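Local coordinates for protein porin (Rhodobacter capsulatus, PDB 2POR) that assembles as a homotrimer and forms channels in the outer membrane that let small hydrophilic solutes, up to about 0.6 kDa, diffuse passively, at residues A[77-82]-A[183-188]; A[101-106]-A[198-203]. One frame throughout, in Å; residues are numbered along the deposited sequence.

Followed from the N terminus, the chain passes through strand 68-73, forms the short helix 78-83 and runs on through a long loop before it rejoins the barrel wall at strand 118-125. Contact 1 closes a loop of 100 residues between 77-82 and 183-188; contact 2 closes one of 91 between 101-106 and 198-203. Since their segments alternate along the sequence, the two closures cross. Together they tie the helix and the loop after it to strands 181-192 and 195-207, neighbours in the 16-stranded barrel. The contact centres lie about 7 Å apart, and Gln183 NE2 of contact 1 probably donates to Pro103 O of contact 2.

Contact 1. Residues A[77-82]-A[183-188]; sequences GASEAL and QLELAA. With CA (calcium ion), chain B.
Ser79 and Glu185 carry this contact alone: the serine hydroxyl OG donates to the carboxylate oxygen OE1 of Glu185 over 2.8 Å. The bond reaches OE1 on its syn side, but 26° out of the carboxylate plane. Ser79 CB also lies close, 3.2 Å from Glu185 OE1, which brings the whole short side chain up to one end of the carboxylate. Serine suits the first turn of the helix because it offers a donor without bulk. Glu185 needs its longer chain to cross from the strand; the chain turns at its second torsion (chi2 98°), about the CB-CG bond, which swings the carboxylate round to the helix. The other oxygen is held from within its own strand: Gln183 NE2 donates to Glu185 OE2 at 2.9 Å through the anti lone pair, with an N-H...O angle of 153°. Two donors, one at each oxygen, thus limit rotation of a buried acidic group. The nearness of Glu168 OE2 to Glu185 OE2 would probably raise the pKa of one of them or favour a proton shared between them, an effect the donors would partly offset.

Glu80, the next residue, takes no part in this bond; its extended chain ends in a carboxylate that grips a calcium ion with both oxygens, OE1 and OE2 each 2.5 Å from the metal; four waters also bind it. As in other porins, this is the long loop folded into the barrel, narrowing the channel at the constriction, with calcium joining Glu80 of the helix to Asp108 of the loop.

Contact 2. Residues A[101-106]-A[198-203]; sequences DIPYLT and KAYYAD. With CA (calcium ion), chain C.
The Tyr200 ring carries Ile102 on one face: methyl CG2 stands 4.0 Å from the ring centroid and only 3° off the normal, a CH-pi contact over the centre. The same methyl lies over a face of the Tyr104 ring, 3.4 Å above its plane but displaced toward the rim. Pro103 approaches Tyr200 obliquely, its CD 3.3 Å from the phenolic OH, which is hydrogen-bonded to Gln250 OE1. The beta-branch of isoleucine suits this place: with CG2 anti to the backbone N, one methyl covers the ring centre while the other arm reaches along it, bringing CD1 to 3.8 Å from Tyr200 CD1. That arm continues to Lys198, whose CD is 4.2 Å from Ile102 CD1, while the ammonium group bonds to the carbonyls of Phe83 and Asp85.

Inside the porin barrel, the loop between helix 78-83 and strand 118-125 is thereby packed against strand 195-207. Proline fits here because its ring holds phi (-82°) near the value needed by the inverse gamma turn centred on Pro103, closed by Tyr104 N donating to Ile102 O at 2.9 Å. A leucine in place of Tyr200 would probably leave Ile102 CG2 without its aromatic face and Gln250 without its hydroxyl partner. Just before Ile102, Asp101 OD1 binds a second calcium ion at 2.2 Å, a site completed by Asp93, Asp95, Asn100 and waters, one of which also donates to Asp101 OD2.

Contact 1. Residues A[77-82]-A[183-188]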
ATOM      1  N   GLY A  77       0.039 -13.135  21.276  1.00 17.76           N
ATOM      2  CA  GLY A  77       0.810 -13.521  22.437  1.00 17.10           C
ATOM      3  C   GLY A  77       0.533 -15.014  22.688  1.00 17.15           C
ATOM      4  O   GLY A  77      -0.416 -15.549  22.094  1.00 18.35           O
ATOM      5  N   ALA A  78       1.304 -15.674  23.558  1.00 20.25           N
ATOM      6  CA  ALA A  78       1.200 -17.113  23.825  1.00 16.35           C
ATOM      7  C   ALA A  78      -0.167 -17.644  24.158  1.00 23.67           C
ATOM      8  O   ALA A  78      -0.604 -18.638  23.565  1.00 22.78           O
ATOM      9  CB  ALA A  78       2.103 -17.445  24.939  1.00 18.71           C
ATOM     10  N   SER A  79      -0.955 -17.008  25.035  1.00 18.97           N
ATOM     11  CA  SER A  79      -2.288 -17.473  25.339  1.00 20.71           C
ATOM     12  C   SER A  79      -3.246 -17.374  24.172  1.00 27.48           C
ATOM     13  O   SER A  79      -3.976 -18.333  23.897  1.00 21.54           O
ATOM     14  CB  SER A  79      -2.882 -16.691  26.513  1.00 24.34           C
ATOM     15  OG  SER A  79      -1.956 -16.724  27.588  1.00 24.45           O
ATOM     16  N   GLU A  80      -3.299 -16.253  23.452  1.00 20.47           N
ATOM     17  CA  GLU A  80      -4.192 -16.108  22.329  1.00 18.48           C
ATOM     18  C   GLU A  80      -3.793 -17.124  21.241  1.00 15.64           C
ATOM     19  O   GLU A  80      -4.712 -17.700  20.666  1.00 21.68           O
ATOM     20  CB  GLU A  80      -4.078 -14.711  21.791  1.00 14.52           C
ATOM     21  CG  GLU A  80      -5.187 -14.503  20.795  1.00 19.36           C
ATOM     22  CD  GLU A  80      -5.483 -13.088  20.365  1.00 21.31           C
ATOM     23  OE1 GLU A  80      -4.946 -12.130  20.909  1.00 23.28           O
ATOM     24  OE2 GLU A  80      -6.333 -12.896  19.500  1.00 17.31           O
ATOM     25  N   ALA A  81      -2.489 -17.343  21.016  1.00 18.80           N
ATOM     26  CA  ALA A  81      -1.942 -18.298  20.039  1.00 19.97           C
ATOM     27  C   ALA A  81      -2.522 -19.699  20.336  1.00 25.91           C
ATOM     28  O   ALA A  81      -2.920 -20.404  19.400  1.00 26.82           O
ATOM     29  CB  ALA A  81      -0.420 -18.356  20.141  1.00 18.56           C
ATOM     30  N   LEU A  82      -2.689 -20.125  21.593  1.00 24.81           N
ATOM     31  CA  LEU A  82      -3.304 -21.416  21.872  1.00 20.49           C
ATOM     32  C   LEU A  82      -4.803 -21.410  22.033  1.00 30.61           C
ATOM     33  O   LEU A  82      -5.417 -22.383  21.593  1.00 30.38           O
ATOM     34  CB  LEU A  82      -2.691 -22.051  23.131  1.00 18.07           C
ATOM     35  CG  LEU A  82      -1.178 -22.206  23.134  1.00 23.91           C
ATOM     36  CD1 LEU A  82      -0.730 -23.062  24.293  1.00 21.74           C
ATOM     37  CD2 LEU A  82      -0.745 -22.808  21.825  1.00 22.55           C
ATOM     38  N   GLN A 183      -1.987 -11.273  34.256  1.00 23.57           N
ATOM     39  CA  GLN A 183      -3.279 -11.929  34.109  1.00 20.27           C
ATOM     40  C   GLN A 183      -3.000 -13.419  33.957  1.00 24.71           C
ATOM     41  O   GLN A 183      -2.033 -13.796  33.287  1.00 25.60           O
ATOM     42  CB  GLN A 183      -3.984 -11.386  32.874  1.00 21.67           C
ATOM     43  CG  GLN A 183      -5.381 -11.891  32.671  1.00 22.57           C
ATOM     44  CD  GLN A 183      -6.002 -11.144  31.525  1.00 34.59           C
ATOM     45  OE1 GLN A 183      -6.337  -9.997  31.696  1.00 33.27           O
ATOM     46  NE2 GLN A 183      -6.238 -11.621  30.317  1.00 26.73           N
ATOM     47  N   LEU A 184      -3.801 -14.222  34.625  1.00 25.90           N
ATOM     48  CA  LEU A 184      -3.722 -15.664  34.552  1.00 25.47           C
ATOM     49  C   LEU A 184      -4.983 -16.120  33.867  1.00 30.93           C
ATOM     50  O   LEU A 184      -6.047 -15.589  34.184  1.00 29.59           O
ATOM     51  CB  LEU A 184      -3.680 -16.282  35.922  1.00 30.36           C
ATOM     52  CG  LEU A 184      -3.718 -17.829  35.960  1.00 53.58           C
ATOM     53  CD1 LEU A 184      -2.315 -18.449  35.777  1.00 41.36           C
ATOM     54  CD2 LEU A 184      -4.324 -18.241  37.283  1.00 61.50           C
ATOM     55  N   GLU A 185      -4.945 -17.074  32.930  1.00 24.93           N
ATOM     56  CA  GLU A 185      -6.145 -17.547  32.245  1.00 21.56           C
ATOM     57  C   GLU A 185      -6.273 -19.080  32.342  1.00 20.96           C
ATOM     58  O   GLU A 185      -5.244 -19.777  32.339  1.00 25.62           O
ATOM     59  CB  GLU A 185      -6.137 -17.253  30.741  1.00 28.40           C
ATOM     60  CG  GLU A 185      -6.136 -15.817  30.240  1.00 33.30           C
ATOM     61  CD  GLU A 185      -4.795 -15.236  29.840  1.00 31.54           C
ATOM     62  OE1 GLU A 185      -3.848 -15.942  29.523  1.00 27.29           O
ATOM     63  OE2 GLU A 185      -4.696 -14.028  29.837  1.00 25.85           O
ATOM     64  N   LEU A 186      -7.514 -19.563  32.403  1.00 24.15           N
ATOM     65  CA  LEU A 186      -7.849 -20.980  32.288  1.00 28.00           C
ATOM     66  C   LEU A 186      -8.815 -20.972  31.134  1.00 28.26           C
ATOM     67  O   LEU A 186      -9.718 -20.126  31.081  1.00 29.09           O
ATOM     68  CB  LEU A 186      -8.628 -21.570  33.457  1.00 30.48           C
ATOM     69  CG  LEU A 186      -7.911 -21.450  34.756  1.00 49.76           C
ATOM     70  CD1 LEU A 186      -8.877 -21.817  35.858  1.00 56.71           C
ATOM     71  CD2 LEU A 186      -6.651 -22.285  34.714  1.00 41.46           C
ATOM     72  N   ALA A 187      -8.640 -21.879  30.184  1.00 23.92           N
ATOM     73  CA  ALA A 187      -9.522 -21.925  29.047  1.00 23.34           C
ATOM     74  C   ALA A 187      -9.877 -23.393  28.814  1.00 27.75           C
ATOM     75  O   ALA A 187      -9.096 -24.290  29.136  1.00 26.70           O
ATOM     76  CB  ALA A 187      -8.796 -21.359  27.838  1.00 24.93           C
ATOM     77  N   ALA A 188     -11.039 -23.646  28.279  1.00 25.88           N
ATOM     78  CA  ALA A 188     -11.481 -24.982  27.961  1.00 34.01           C
ATOM     79  C   ALA A 188     -12.124 -24.898  26.593  1.00 33.31           C
ATOM     80  O   ALA A 188     -12.838 -23.921  26.337  1.00 29.55           O
ATOM     81  CB  ALA A 188     -12.529 -25.454  28.969  1.00 26.52           C
TER
HETATM   82 CA    CA B 302      -6.779 -10.556  20.177  1.00 21.26          CA
HETATM   83  O   HOH W   1      -8.423 -11.038  18.606  1.00 20.86           O
HETATM   84  O   HOH W   2      -8.319 -11.611  21.493  1.00 18.77           O
HETATM   85  O   HOH W   3      -6.056  -9.397  22.181  1.00 20.83           O
HETATM   86  O   HOH W   4      -8.245  -8.688  20.194  1.00 22.54           O

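Contact 2. Residues A[101-106]-A[198-203]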
ATOM      1  N   ASP A 101     -13.833 -11.060  20.985  1.00 21.84           N
ATOM      2  CA  ASP A 101     -12.444 -11.334  21.290  1.00 16.59           C
ATOM      3  C   ASP A 101     -12.213 -11.561  22.743  1.00 26.25           C
ATOM      4  O   ASP A 101     -12.814 -10.887  23.564  1.00 24.73           O
ATOM      5  CB  ASP A 101     -11.568 -10.173  20.838  1.00 17.86           C
ATOM      6  CG  ASP A 101     -11.737  -9.784  19.367  1.00 18.10           C
ATOM      7  OD1 ASP A 101     -12.815  -9.809  18.723  1.00 23.14           O
ATOM      8  OD2 ASP A 101     -10.701  -9.453  18.834  1.00 23.00           O
ATOM      9  N   ILE A 102     -11.392 -12.509  23.115  1.00 19.76           N
ATOM     10  CA  ILE A 102     -11.115 -12.716  24.509  1.00 21.70           C
ATOM     11  C   ILE A 102     -10.107 -11.627  24.917  1.00 22.28           C
ATOM     12  O   ILE A 102      -9.220 -11.298  24.117  1.00 20.29           O
ATOM     13  CB  ILE A 102     -10.577 -14.191  24.683  1.00 19.72           C
ATOM     14  CG1 ILE A 102     -11.748 -15.180  24.535  1.00 25.08           C
ATOM     15  CG2 ILE A 102      -9.875 -14.381  26.034  1.00 18.10           C
ATOM     16  CD1 ILE A 102     -11.280 -16.672  24.646  1.00 22.45           C
ATOM     17  N   PRO A 103     -10.183 -11.051  26.145  1.00 24.84           N
ATOM     18  CA  PRO A 103      -9.365  -9.910  26.554  1.00 28.04           C
ATOM     19  C   PRO A 103      -7.980 -10.296  26.999  1.00 25.87           C
ATOM     20  O   PRO A 103      -7.665 -10.265  28.197  1.00 26.05           O
ATOM     21  CB  PRO A 103     -10.205  -9.238  27.640  1.00 21.68           C
ATOM     22  CG  PRO A 103     -10.943 -10.388  28.287  1.00 24.38           C
ATOM     23  CD  PRO A 103     -11.286 -11.273  27.107  1.00 21.16           C
ATOM     24  N   TYR A 104      -7.118 -10.689  26.056  1.00 18.31           N
ATOM     25  CA  TYR A 104      -5.770 -11.037  26.441  1.00 18.73           C
ATOM     26  C   TYR A 104      -5.019  -9.746  26.742  1.00 20.07           C
ATOM     27  O   TYR A 104      -5.247  -8.712  26.120  1.00 21.70           O
ATOM     28  CB  TYR A 104      -5.043 -11.817  25.317  1.00 20.72           C
ATOM     29  CG  TYR A 104      -5.755 -13.146  25.032  1.00 20.99           C
ATOM     30  CD1 TYR A 104      -5.575 -14.205  25.892  1.00 23.25           C
ATOM     31  CD2 TYR A 104      -6.574 -13.296  23.918  1.00 21.35           C
ATOM     32  CE1 TYR A 104      -6.219 -15.406  25.625  1.00 23.05           C
ATOM     33  CE2 TYR A 104      -7.212 -14.500  23.654  1.00 18.76           C
ATOM     34  CZ  TYR A 104      -7.017 -15.539  24.527  1.00 22.33           C
ATOM     35  OH  TYR A 104      -7.644 -16.738  24.357  1.00 26.62           O
ATOM     36  N   LEU A 105      -4.122  -9.852  27.713  1.00 19.68           N
ATOM     37  CA  LEU A 105      -3.314  -8.729  28.130  1.00 27.46           C
ATOM     38  C   LEU A 105      -2.187  -8.408  27.158  1.00 24.74           C
ATOM     39  O   LEU A 105      -1.856  -7.233  27.004  1.00 18.69           O
ATOM     40  CB  LEU A 105      -2.739  -9.015  29.565  1.00 24.81           C
ATOM     41  CG  LEU A 105      -1.886  -7.924  30.314  1.00 23.54           C
ATOM     42  CD1 LEU A 105      -2.783  -6.729  30.637  1.00 22.08           C
ATOM     43  CD2 LEU A 105      -1.294  -8.490  31.590  1.00 19.57           C
ATOM     44  N   THR A 106      -1.524  -9.379  26.484  1.00 22.99           N
ATOM     45  CA  THR A 106      -0.341  -9.073  25.676  1.00 22.98           C
ATOM     46  C   THR A 106      -0.508  -9.517  24.210  1.00 18.20           C
ATOM     47  O   THR A 106      -1.516 -10.168  23.891  1.00 21.22           O
ATOM     48  CB  THR A 106       0.957  -9.736  26.317  1.00 29.35           C
ATOM     49  OG1 THR A 106       0.893 -11.153  26.083  1.00 25.92           O
ATOM     50  CG2 THR A 106       1.120  -9.405  27.838  1.00 19.42           C
ATOM     51  N   LYS A 198     -16.596 -22.920  23.988  1.00 28.97           N
ATOM     52  CA  LYS A 198     -15.316 -22.372  24.413  1.00 23.59           C
ATOM     53  C   LYS A 198     -15.687 -21.551  25.652  1.00 20.72           C
ATOM     54  O   LYS A 198     -16.757 -20.911  25.696  1.00 25.42           O
ATOM     55  CB  LYS A 198     -14.729 -21.482  23.311  1.00 22.91           C
ATOM     56  CG  LYS A 198     -13.334 -21.043  23.728  1.00 31.46           C
ATOM     57  CD  LYS A 198     -12.601 -20.191  22.707  1.00 27.19           C
ATOM     58  CE  LYS A 198     -12.289 -21.031  21.484  1.00 27.71           C
ATOM     59  NZ  LYS A 198     -11.466 -20.328  20.506  1.00 22.82           N
ATOM     60  N   ALA A 199     -14.835 -21.618  26.666  1.00 23.92           N
ATOM     61  CA  ALA A 199     -15.051 -20.899  27.917  1.00 29.51           C
ATOM     62  C   ALA A 199     -13.717 -20.499  28.506  1.00 31.31           C
ATOM     63  O   ALA A 199     -12.713 -21.187  28.259  1.00 27.54           O
ATOM     64  CB  ALA A 199     -15.740 -21.767  28.944  1.00 29.98           C
ATOM     65  N   TYR A 200     -13.622 -19.393  29.257  1.00 24.08           N
ATOM     66  CA  TYR A 200     -12.349 -19.039  29.872  1.00 25.77           C
ATOM     67  C   TYR A 200     -12.666 -18.294  31.180  1.00 19.77           C
ATOM     68  O   TYR A 200     -13.783 -17.800  31.355  1.00 25.09           O
ATOM     69  CB  TYR A 200     -11.504 -18.121  28.954  1.00 21.68           C
ATOM     70  CG  TYR A 200     -12.089 -16.703  28.818  1.00 27.89           C
ATOM     71  CD1 TYR A 200     -13.140 -16.428  27.949  1.00 23.60           C
ATOM     72  CD2 TYR A 200     -11.585 -15.679  29.641  1.00 26.80           C
ATOM     73  CE1 TYR A 200     -13.695 -15.146  27.905  1.00 21.78           C
ATOM     74  CE2 TYR A 200     -12.136 -14.402  29.604  1.00 21.58           C
ATOM     75  CZ  TYR A 200     -13.186 -14.141  28.741  1.00 29.96           C
ATOM     76  OH  TYR A 200     -13.724 -12.860  28.741  1.00 24.28           O
ATOM     77  N   TYR A 201     -11.681 -18.181  32.029  1.00 22.60           N
ATOM     78  CA  TYR A 201     -11.777 -17.380  33.207  1.00 24.74           C
ATOM     79  C   TYR A 201     -10.409 -16.716  33.271  1.00 26.88           C
ATOM     80  O   TYR A 201      -9.378 -17.368  33.052  1.00 24.56           O
ATOM     81  CB  TYR A 201     -12.039 -18.294  34.398  1.00 25.19           C
ATOM     82  CG  TYR A 201     -11.882 -17.513  35.691  1.00 34.01           C
ATOM     83  CD1 TYR A 201     -12.947 -16.742  36.113  1.00 36.14           C
ATOM     84  CD2 TYR A 201     -10.678 -17.561  36.388  1.00 34.68           C
ATOM     85  CE1 TYR A 201     -12.810 -15.996  37.256  1.00 36.17           C
ATOM     86  CE2 TYR A 201     -10.538 -16.809  37.531  1.00 35.36           C
ATOM     87  CZ  TYR A 201     -11.615 -16.039  37.947  1.00 36.59           C
ATOM     88  OH  TYR A 201     -11.502 -15.276  39.098  1.00 56.03           O
ATOM     89  N   ALA A 202     -10.356 -15.417  33.597  1.00 27.52           N
ATOM     90  CA  ALA A 202      -9.089 -14.686  33.692  1.00 25.10           C
ATOM     91  C   ALA A 202      -9.137 -13.836  34.968  1.00 25.08           C
ATOM     92  O   ALA A 202     -10.189 -13.321  35.339  1.00 25.54           O
ATOM     93  CB  ALA A 202      -8.873 -13.716  32.503  1.00 22.21           C
ATOM     94  N   ASP A 203      -8.007 -13.658  35.599  1.00 24.00           N
ATOM     95  CA  ASP A 203      -7.933 -12.945  36.843  1.00 28.68           C
ATOM     96  C   ASP A 203      -6.582 -12.254  36.919  1.00 29.57           C
ATOM     97  O   ASP A 203      -5.562 -12.858  36.537  1.00 32.82           O
ATOM     98  CB  ASP A 203      -8.119 -13.987  37.951  1.00 37.41           C
ATOM     99  CG  ASP A 203      -8.169 -13.391  39.328  1.00 48.02           C
ATOM    100  OD1 ASP A 203      -9.218 -12.904  39.745  1.00 75.41           O
ATOM    101  OD2 ASP A 203      -7.135 -13.394  39.973  1.00 67.85           O
TER
HETATM  102 CA    CA C 303     -13.869  -9.585  16.750  1.00 18.82          CA
HETATM  103  O   HOH W   5     -11.722  -9.116  16.297  1.00 26.61           O
HETATM  104  O   HOH W   6     -13.162 -11.734  15.974  1.00 20.17           O